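Local coordinates for MSHA biogenesis protein MshE (Vibrio cholerae, PDB 5HTL) that binds the second messenger cyclic di-GMP through its MshEN domain and probably serves in the biogenesis of MSHA pili, at residues R37-G40 / D41-S45; V130-E134 / K135-D139. One frame throughout, in Å; residues are numbered along the deposited sequence.

Interaction 1 of 2, residues R37-G40 / D41-S45; sequences RRLG and DTLIS. With C2E (9,9'-[(2R,3R,3aS,5S,7aR,9R,10R,10aS,12S,14aR)-3,5,10,12-tetrahydroxy-5,12-dioxidooctahydro-2H,7H-difuro[3,2-d:3',2'-j][1,3,7,9,2,8]tetraoxadiphosphacyclododecine-2,9-diyl]bis(2-amino-1,9-dihydro-6H-purin-6-one)), chain C.
Thr42, Leu43 and Ile44 each give their backbone N-H to the carbonyl four residues back, on Arg38, Leu39 and Gly40, and so form the first turn of helix 39-45 with Arg38 at the N-cap position. Thr42 grips Arg38 O twice. Its N-H arrives in the carbonyl plane, whereas OG1, 2.9 Å from Arg38 O, donates from above that plane, 42° out of it. The Thr42 hydroxyl is turned back along the helix because OG1 stands beside its own backbone N and anti to the carbonyl carbon (chi1 -57°). In this turn the backbone amides of Leu39, Gly40 and Asp41 point to cyclic di-GMP. Leu39 N donates to phosphate oxygen O11 of C2E at 2.8 Å, and Arg38 NH1 reaches O21 of the same phosphate at 3.0 Å, with that oxygen at the edge of the guanidinium and in its plane. Gly40 N points almost straight at the guanine nitrogen N71 of C2E (3.0 Å, 166°). The bond from Asp41 N to C2E O61 is short in distance but weak in angle. Phosphate and one guanine are thus read by successive amides at a helix N terminus, whose dipole would probably help hold the negative charge. C2E O61 lies close against the bare CA of Gly40, on the side where a side chain would begin. A water accepts from Arg38 N and donates to Asp41 OD2, bridging the cap to the first turn. On the apolar side, Leu39 CG meets Leu43 CD1 at 3.9 Å, while Leu39 CD2 lies 3.4 Å from C8 of the second guanine of C2E. Leu39 and Leu43 pack on Ala28 of helix 22-32, and Asp41 and Ile44 touch Leu54 of helix 51-62.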
ATOM      1  N   ARG A  37      23.473  -2.304  -8.377  1.00 21.25           N
ATOM      2  CA  ARG A  37      22.250  -2.993  -8.767  1.00 20.64           C
ATOM      3  C   ARG A  37      21.509  -3.562  -7.565  1.00 16.92           C
ATOM      4  O   ARG A  37      22.119  -4.018  -6.599  1.00 19.10           O
ATOM      5  CB  ARG A  37      22.555  -4.081  -9.801  1.00 20.52           C
ATOM      6  CG  ARG A  37      23.186  -3.518 -11.075  1.00 25.45           C
ATOM      7  CD  ARG A  37      22.535  -4.047 -12.349  1.00 40.10           C
ATOM      8  NE  ARG A  37      22.659  -3.091 -13.451  1.00 50.92           N
ATOM      9  CZ  ARG A  37      23.715  -2.993 -14.256  1.00 53.39           C
ATOM     10  NH1 ARG A  37      23.727  -2.085 -15.224  1.00 54.74           N
ATOM     11  NH2 ARG A  37      24.760  -3.794 -14.099  1.00 52.25           N
ATOM     12  N   ARG A  38      20.189  -3.503  -7.612  1.00 14.49           N
ATOM     13  CA  ARG A  38      19.395  -4.084  -6.539  1.00 14.67           C
ATOM     14  C   ARG A  38      19.310  -5.608  -6.671  1.00 14.96           C
ATOM     15  O   ARG A  38      19.721  -6.181  -7.689  1.00 15.63           O
ATOM     16  CB  ARG A  38      18.023  -3.417  -6.465  1.00 16.56           C
ATOM     17  CG  ARG A  38      18.127  -1.896  -6.296  1.00 23.14           C
ATOM     18  CD  ARG A  38      17.038  -1.349  -5.392  1.00 20.76           C
ATOM     19  NE  ARG A  38      17.076   0.112  -5.338  1.00 25.39           N
ATOM     20  CZ  ARG A  38      17.676   0.826  -4.388  1.00 24.06           C
ATOM     21  NH1 ARG A  38      18.299   0.241  -3.372  1.00 18.85           N
ATOM     22  NH2 ARG A  38      17.635   2.147  -4.451  1.00 27.73           N
ATOM     23  N   LEU A  39      18.800  -6.260  -5.628  1.00 14.33           N
ATOM     24  CA  LEU A  39      18.831  -7.710  -5.560  1.00 13.94           C
ATOM     25  C   LEU A  39      18.004  -8.391  -6.646  1.00 15.83           C
ATOM     26  O   LEU A  39      18.457  -9.364  -7.255  1.00 12.86           O
ATOM     27  CB  LEU A  39      18.366  -8.192  -4.183  1.00 13.20           C
ATOM     28  CG  LEU A  39      18.261  -9.708  -4.003  1.00 15.30           C
ATOM     29  CD1 LEU A  39      19.611 -10.397  -4.208  1.00 18.33           C
ATOM     30  CD2 LEU A  39      17.680 -10.002  -2.629  1.00 15.02           C
ATOM     31  N   GLY A  40      16.797  -7.891  -6.885  1.00 14.11           N
ATOM     32  CA  GLY A  40      15.919  -8.483  -7.882  1.00 14.78           C
ATOM     33  C   GLY A  40      16.563  -8.479  -9.257  1.00 15.06           C
ATOM     34  O   GLY A  40      16.592  -9.501  -9.952  1.00 14.89           O
ATOM     35  N   ASP A  41      17.093  -7.324  -9.651  1.00 13.76           N
ATOM     36  CA  ASP A  41      17.762  -7.194 -10.943  1.00 13.38           C
ATOM     37  C   ASP A  41      19.008  -8.086 -11.022  1.00 14.27           C
ATOM     38  O   ASP A  41      19.347  -8.602 -12.084  1.00 14.68           O
ATOM     39  CB  ASP A  41      18.079  -5.720 -11.227  1.00 16.43           C
ATOM     40  CG  ASP A  41      16.835  -4.908 -11.611  1.00 22.79           C
ATOM     41  OD1 ASP A  41      15.861  -5.479 -12.154  1.00 23.04           O
ATOM     42  OD2 ASP A  41      16.842  -3.681 -11.375  1.00 29.40           O
ATOM     43  N   THR A  42      19.679  -8.295  -9.893  1.00 13.65           N
ATOM     44  CA  THR A  42      20.815  -9.217  -9.864  1.00 12.42           C
ATOM     45  C   THR A  42      20.371 -10.664 -10.093  1.00 12.75           C
ATOM     46  O   THR A  42      20.975 -11.398 -10.878  1.00 15.47           O
ATOM     47  CB  THR A  42      21.611  -9.098  -8.558  1.00 14.48           C
ATOM     48  OG1 THR A  42      22.049  -7.735  -8.408  1.00 17.35           O
ATOM     49  CG2 THR A  42      22.832  -9.990  -8.595  1.00 16.77           C
ATOM     50  N   LEU A  43      19.314 -11.069  -9.404  1.00 13.13           N
ATOM     51  CA  LEU A  43      18.711 -12.376  -9.624  1.00 13.14           C
ATOM     52  C   LEU A  43      18.255 -12.579 -11.069  1.00 12.09           C
ATOM     53  O   LEU A  43      18.437 -13.656 -11.636  1.00 15.20           O
ATOM     54  CB  LEU A  43      17.548 -12.563  -8.656  1.00 14.09           C
ATOM     55  CG  LEU A  43      17.965 -12.748  -7.198  1.00 10.71           C
ATOM     56  CD1 LEU A  43      16.771 -12.514  -6.302  1.00 12.80           C
ATOM     57  CD2 LEU A  43      18.557 -14.135  -6.983  1.00 15.27           C
ATOM     58  N   ILE A  44      17.685 -11.542 -11.681  1.00 13.60           N
ATOM     59  CA  ILE A  44      17.275 -11.616 -13.088  1.00 14.28           C
ATOM     60  C   ILE A  44      18.483 -11.758 -14.015  1.00 16.33           C
ATOM     61  O   ILE A  44      18.478 -12.564 -14.951  1.00 17.47           O
ATOM     62  CB  ILE A  44      16.469 -10.373 -13.498  1.00 14.37           C
ATOM     63  CG1 ILE A  44      15.109 -10.384 -12.812  1.00 14.38           C
ATOM     64  CG2 ILE A  44      16.270 -10.335 -15.020  1.00 17.73           C
ATOM     65  CD1 ILE A  44      14.335  -9.092 -13.001  1.00 15.95           C
ATOM     66  N   SER A  45      19.528 -10.986 -13.744  1.00 15.15           N
ATOM     67  CA  SER A  45      20.749 -11.062 -14.537  1.00 17.32           C
ATOM     68  C   SER A  45      21.364 -12.460 -14.509  1.00 19.90           C
ATOM     69  O   SER A  45      21.917 -12.921 -15.511  1.00 17.32           O
ATOM     70  CB  SER A  45      21.755 -10.017 -14.053  1.00 18.67           C
ATOM     71  OG  SER A  45      22.481 -10.466 -12.925  1.00 28.47           O
TER
HETATM   72  P1  C2E C 201      14.482  -5.269   1.103  1.00 14.03           P
HETATM   73  O2P C2E C 201      13.866  -6.473   0.434  1.00 13.94           O
HETATM   74  O1P C2E C 201      13.935  -5.035   2.496  1.00 16.88           O
HETATM   75  O5' C2E C 201      16.047  -5.483   1.142  1.00 14.37           O
HETATM   76  C5' C2E C 201      16.995  -4.536   1.549  1.00 15.21           C
HETATM   77  C4' C2E C 201      18.377  -4.893   1.245  1.00 14.67           C
HETATM   78  O4' C2E C 201      18.750  -6.058   1.917  1.00 15.97           O
HETATM   79  C3' C2E C 201      18.572  -5.187  -0.217  1.00 14.50           C
HETATM   80  O3' C2E C 201      19.009  -4.029  -0.888  1.00 16.32           O
HETATM   81  C2' C2E C 201      19.473  -6.251  -0.240  1.00 17.23           C
HETATM   82  O2' C2E C 201      20.824  -5.762  -0.385  1.00 22.47           O
HETATM   83  C1' C2E C 201      19.316  -6.986   1.039  1.00 16.92           C
HETATM   84  N9  C2E C 201      18.396  -8.074   0.907  1.00 18.02           N
HETATM   85  C8  C2E C 201      17.216  -8.310   0.341  1.00 14.47           C
HETATM   86  N7  C2E C 201      16.897  -9.573   0.649  1.00 14.75           N
HETATM   87  C5  C2E C 201      17.890 -10.116   1.415  1.00 13.99           C
HETATM   88  C6  C2E C 201      18.033 -11.382   1.994  1.00 14.74           C
HETATM   89  O6  C2E C 201      17.087 -12.327   1.825  1.00 16.61           O
HETATM   90  N1  C2E C 201      19.132 -11.650   2.710  1.00 16.03           N
HETATM   91  C2  C2E C 201      20.066 -10.710   2.877  1.00 18.21           C
HETATM   92  N2  C2E C 201      21.216 -11.059   3.652  1.00 20.60           N
HETATM   93  N3  C2E C 201      19.973  -9.472   2.344  1.00 18.72           N
HETATM   94  C4  C2E C 201      18.893  -9.139   1.601  1.00 19.09           C
HETATM   95  P11 C2E C 201      18.516  -3.700  -2.366  1.00 15.54           P
HETATM   96  O21 C2E C 201      19.289  -2.515  -2.920  1.00 19.21           O
HETATM   97  O11 C2E C 201      18.815  -4.900  -3.216  1.00 17.09           O
HETATM   98  O5A C2E C 201      16.969  -3.506  -2.428  1.00 15.47           O
HETATM   99  C5A C2E C 201      16.318  -2.453  -1.735  1.00 16.05           C
HETATM  100  C4A C2E C 201      14.891  -2.581  -1.591  1.00 14.38           C
HETATM  101  O4A C2E C 201      14.239  -2.451  -2.902  1.00 15.17           O
HETATM  102  C3A C2E C 201      14.473  -3.913  -1.102  1.00 14.24           C
HETATM  103  O3A C2E C 201      14.191  -3.948   0.283  1.00 12.77           O
HETATM  104  C2A C2E C 201      13.277  -4.273  -1.889  1.00 14.51           C
HETATM  105  O2A C2E C 201      12.097  -3.858  -1.325  1.00 16.93           O
HETATM  106  C1A C2E C 201      13.433  -3.570  -3.189  1.00 15.72           C
HETATM  107  N91 C2E C 201      14.095  -4.271  -4.282  1.00 12.87           N
HETATM  108  C81 C2E C 201      15.027  -5.243  -4.225  1.00 14.33           C
HETATM  109  N71 C2E C 201      15.400  -5.581  -5.472  1.00 15.13           N
HETATM  110  C51 C2E C 201      14.706  -4.809  -6.342  1.00 14.54           C
HETATM  111  C61 C2E C 201      14.650  -4.677  -7.734  1.00 21.69           C
HETATM  112  O61 C2E C 201      15.435  -5.446  -8.576  1.00 19.54           O
HETATM  113  N11 C2E C 201      13.821  -3.785  -8.274  1.00 19.21           N
HETATM  114  C21 C2E C 201      13.050  -3.016  -7.511  1.00 18.58           C
HETATM  115  N21 C2E C 201      12.206  -2.110  -8.181  1.00 20.78           N
HETATM  116  N31 C2E C 201      13.067  -3.093  -6.175  1.00 17.71           N
HETATM  117  C41 C2E C 201      13.890  -3.983  -5.580  1.00 16.21           C
HETATM  118  O   HOH W   1      19.070  -2.529 -10.024  1.00 22.42           O

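Interaction 2 of 2, residues V130-E134 / K135-D139; sequences VIAPE and KQLVD
Gln136 has CG beside its backbone N (chi1 -69°) and an extended chain beyond it, which lays the side chain alongside the Pro133 ring, both pointing the same way. The amide oxygen does the touching: Gln136 OE1 comes within 3.4 Å of Pro133 CD and a little farther from CG. Leu137 is the less regular neighbour. Its chi1 of -110° and chi2 of -26° are both away from the staggered values, and in this shape CD2 lies 3.9 Å from Ala132 CB and 3.7 Å from Ala132 O. This methyl therefore packs the residue just after the strand against the first turn of the helix. The polypeptide turns from strand 126-131 into helix 134-144 here, with Pro133 at the N-cap position. Leu137 N donates to Pro133 O at 3.1 Å in the carbonyl plane, and Val138 N donates to Glu134 O at 3.0 Å. Val138 CG2 lies 3.5 Å from the same Glu134 O. Glu134 points its side chain away from the turn, and its OE1 forms a salt bridge with Arg91. The Gln136 amide is spent on the loop beside it: OE1 accepts from Leu69 N and NE2 donates to Asp68 OD1, so both ends are satisfied and the rotation of the group is fixed. Pro133 has no N-H to offer, so its part in this contact falls to the carbonyl and to the CD and CG atoms that lie beside the glutamine. The acidic Glu134, in the first turn, would probably interact favourably with the helix dipole, while the apolar Ala132–Leu137 contact closes the buried side of the junction.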
ATOM      1  N   VAL A 130       0.172   1.705  -6.812  1.00 10.87           N
ATOM      2  CA  VAL A 130       0.049   0.431  -7.497  1.00 10.91           C
ATOM      3  C   VAL A 130       1.267   0.286  -8.400  1.00  9.89           C
ATOM      4  O   VAL A 130       1.927   1.269  -8.730  1.00 11.21           O
ATOM      5  CB  VAL A 130      -1.268   0.321  -8.304  1.00 12.34           C
ATOM      6  CG1 VAL A 130      -2.490   0.569  -7.405  1.00 13.78           C
ATOM      7  CG2 VAL A 130      -1.283   1.284  -9.469  1.00 12.96           C
ATOM      8  N   ILE A 131       1.599  -0.940  -8.760  1.00 10.10           N
ATOM      9  CA  ILE A 131       2.752  -1.190  -9.615  1.00 10.32           C
ATOM     10  C   ILE A 131       2.308  -1.592 -11.030  1.00 10.43           C
ATOM     11  O   ILE A 131       1.300  -2.297 -11.211  1.00 11.47           O
ATOM     12  CB  ILE A 131       3.714  -2.239  -8.967  1.00 11.63           C
ATOM     13  CG1 ILE A 131       5.048  -2.304  -9.717  1.00 16.17           C
ATOM     14  CG2 ILE A 131       3.074  -3.613  -8.888  1.00 14.10           C
ATOM     15  CD1 ILE A 131       6.106  -3.139  -9.004  1.00 15.22           C
ATOM     16  N   ALA A 132       3.042  -1.121 -12.032  1.00 12.87           N
ATOM     17  CA  ALA A 132       2.806  -1.536 -13.408  1.00 12.74           C
ATOM     18  C   ALA A 132       4.154  -1.747 -14.079  1.00 13.33           C
ATOM     19  O   ALA A 132       5.153  -1.171 -13.652  1.00 13.86           O
ATOM     20  CB  ALA A 132       1.995  -0.471 -14.144  1.00 17.30           C
ATOM     21  N   PRO A 133       4.202  -2.581 -15.127  1.00 13.40           N
ATOM     22  CA  PRO A 133       5.453  -2.701 -15.884  1.00 13.53           C
ATOM     23  C   PRO A 133       5.897  -1.374 -16.491  1.00 11.73           C
ATOM     24  O   PRO A 133       5.070  -0.557 -16.925  1.00 12.40           O
ATOM     25  CB  PRO A 133       5.095  -3.689 -16.996  1.00 16.33           C
ATOM     26  CG  PRO A 133       3.943  -4.469 -16.443  1.00 16.43           C
ATOM     27  CD  PRO A 133       3.164  -3.512 -15.609  1.00 16.05           C
ATOM     28  N   GLU A 134       7.209  -1.153 -16.513  1.00 13.26           N
ATOM     29  CA  GLU A 134       7.752   0.099 -17.020  1.00 14.84           C
ATOM     30  C   GLU A 134       7.323   0.379 -18.454  1.00 12.84           C
ATOM     31  O   GLU A 134       7.001   1.519 -18.790  1.00 13.40           O
ATOM     32  CB  GLU A 134       9.274   0.111 -16.885  1.00 17.11           C
ATOM     33  CG  GLU A 134       9.911   1.464 -17.091  1.00 26.00           C
ATOM     34  CD  GLU A 134      11.379   1.446 -16.718  1.00 37.41           C
ATOM     35  OE1 GLU A 134      11.680   1.402 -15.506  1.00 40.84           O
ATOM     36  OE2 GLU A 134      12.224   1.457 -17.635  1.00 43.47           O
ATOM     37  N   LYS A 135       7.275  -0.661 -19.285  1.00 14.24           N
ATOM     38  CA  LYS A 135       6.863  -0.488 -20.681  1.00 15.32           C
ATOM     39  C   LYS A 135       5.453   0.075 -20.740  1.00 13.23           C
ATOM     40  O   LYS A 135       5.166   0.974 -21.530  1.00 15.51           O
ATOM     41  CB  LYS A 135       6.926  -1.815 -21.441  1.00 18.32           C
ATOM     42  CG  LYS A 135       6.654  -1.677 -22.941  1.00 28.70           C
ATOM     43  CD  LYS A 135       6.633  -3.031 -23.646  1.00 37.66           C
ATOM     44  CE  LYS A 135       6.568  -2.881 -25.166  1.00 45.03           C
ATOM     45  NZ  LYS A 135       6.491  -4.203 -25.863  1.00 51.54           N
ATOM     46  N   GLN A 136       4.573  -0.426 -19.879  1.00 13.85           N
ATOM     47  CA  GLN A 136       3.202   0.073 -19.845  1.00 14.70           C
ATOM     48  C   GLN A 136       3.086   1.509 -19.361  1.00 14.57           C
ATOM     49  O   GLN A 136       2.239   2.260 -19.854  1.00 14.10           O
ATOM     50  CB  GLN A 136       2.326  -0.831 -18.995  1.00 12.90           C
ATOM     51  CG  GLN A 136       2.089  -2.184 -19.627  1.00 14.11           C
ATOM     52  CD  GLN A 136       1.015  -2.944 -18.906  1.00 15.11           C
ATOM     53  OE1 GLN A 136       0.664  -2.600 -17.778  1.00 14.81           O
ATOM     54  NE2 GLN A 136       0.481  -3.981 -19.543  1.00 21.89           N
ATOM     55  N   LEU A 137       3.924   1.885 -18.396  1.00 12.53           N
ATOM     56  CA  LEU A 137       3.986   3.261 -17.908  1.00 14.26           C
ATOM     57  C   LEU A 137       4.366   4.210 -19.040  1.00 13.52           C
ATOM     58  O   LEU A 137       3.735   5.254 -19.233  1.00 16.11           O
ATOM     59  CB  LEU A 137       5.022   3.396 -16.787  1.00 18.27           C
ATOM     60  CG  LEU A 137       4.623   3.649 -15.329  1.00 28.76           C
ATOM     61  CD1 LEU A 137       3.269   4.351 -15.182  1.00 23.73           C
ATOM     62  CD2 LEU A 137       4.678   2.364 -14.516  1.00 25.73           C
ATOM     63  N   VAL A 138       5.409   3.853 -19.782  1.00 13.05           N
ATOM     64  CA  VAL A 138       5.886   4.699 -20.865  1.00 15.89           C
ATOM     65  C   VAL A 138       4.838   4.817 -21.974  1.00 15.72           C
ATOM     66  O   VAL A 138       4.590   5.914 -22.484  1.00 15.93           O
ATOM     67  CB  VAL A 138       7.237   4.211 -21.383  1.00 16.08           C
ATOM     68  CG1 VAL A 138       7.650   4.993 -22.636  1.00 21.24           C
ATOM     69  CG2 VAL A 138       8.284   4.355 -20.285  1.00 18.07           C
ATOM     70  N   ASP A 139       4.186   3.704 -22.315  1.00 14.25           N
ATOM     71  CA  ASP A 139       3.075   3.762 -23.263  1.00 16.57           C
ATOM     72  C   ASP A 139       1.985   4.690 -22.730  1.00 16.37           C
ATOM     73  O   ASP A 139       1.375   5.439 -23.485  1.00 17.39           O
ATOM     74  CB  ASP A 139       2.487   2.376 -23.521  1.00 17.62           C
ATOM     75  CG  ASP A 139       3.381   1.501 -24.369  1.00 25.45           C
ATOM     76  OD1 ASP A 139       3.185   0.265 -24.339  1.00 28.83           O
ATOM     77  OD2 ASP A 139       4.266   2.039 -25.069  1.00 27.99           O
TER

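From the N terminus, the chain first meets interaction 1, where the loop after helix 22-32 turns into helix 39-45; it then runs through helix 51-62 and strands 92-98 and 101-106 before interaction 2 turns strand 126-131 into helix 134-144. Each closes only a local helix start, and they follow in series, neither nested nor crossed. The centres of interactions 1 and 2 are about 19 Å apart, and the two do not touch. Helix 51-62 contacts both: Leu54 meets interaction 1, whereas Leu55 packs on Pro133 and Ile131. Interaction 1 lies in the helical part and binds the ligand directly; interaction 2 leads out of strand 126-131 of the sheet, its Glu134 side chain about 8 Å from a bound C2E.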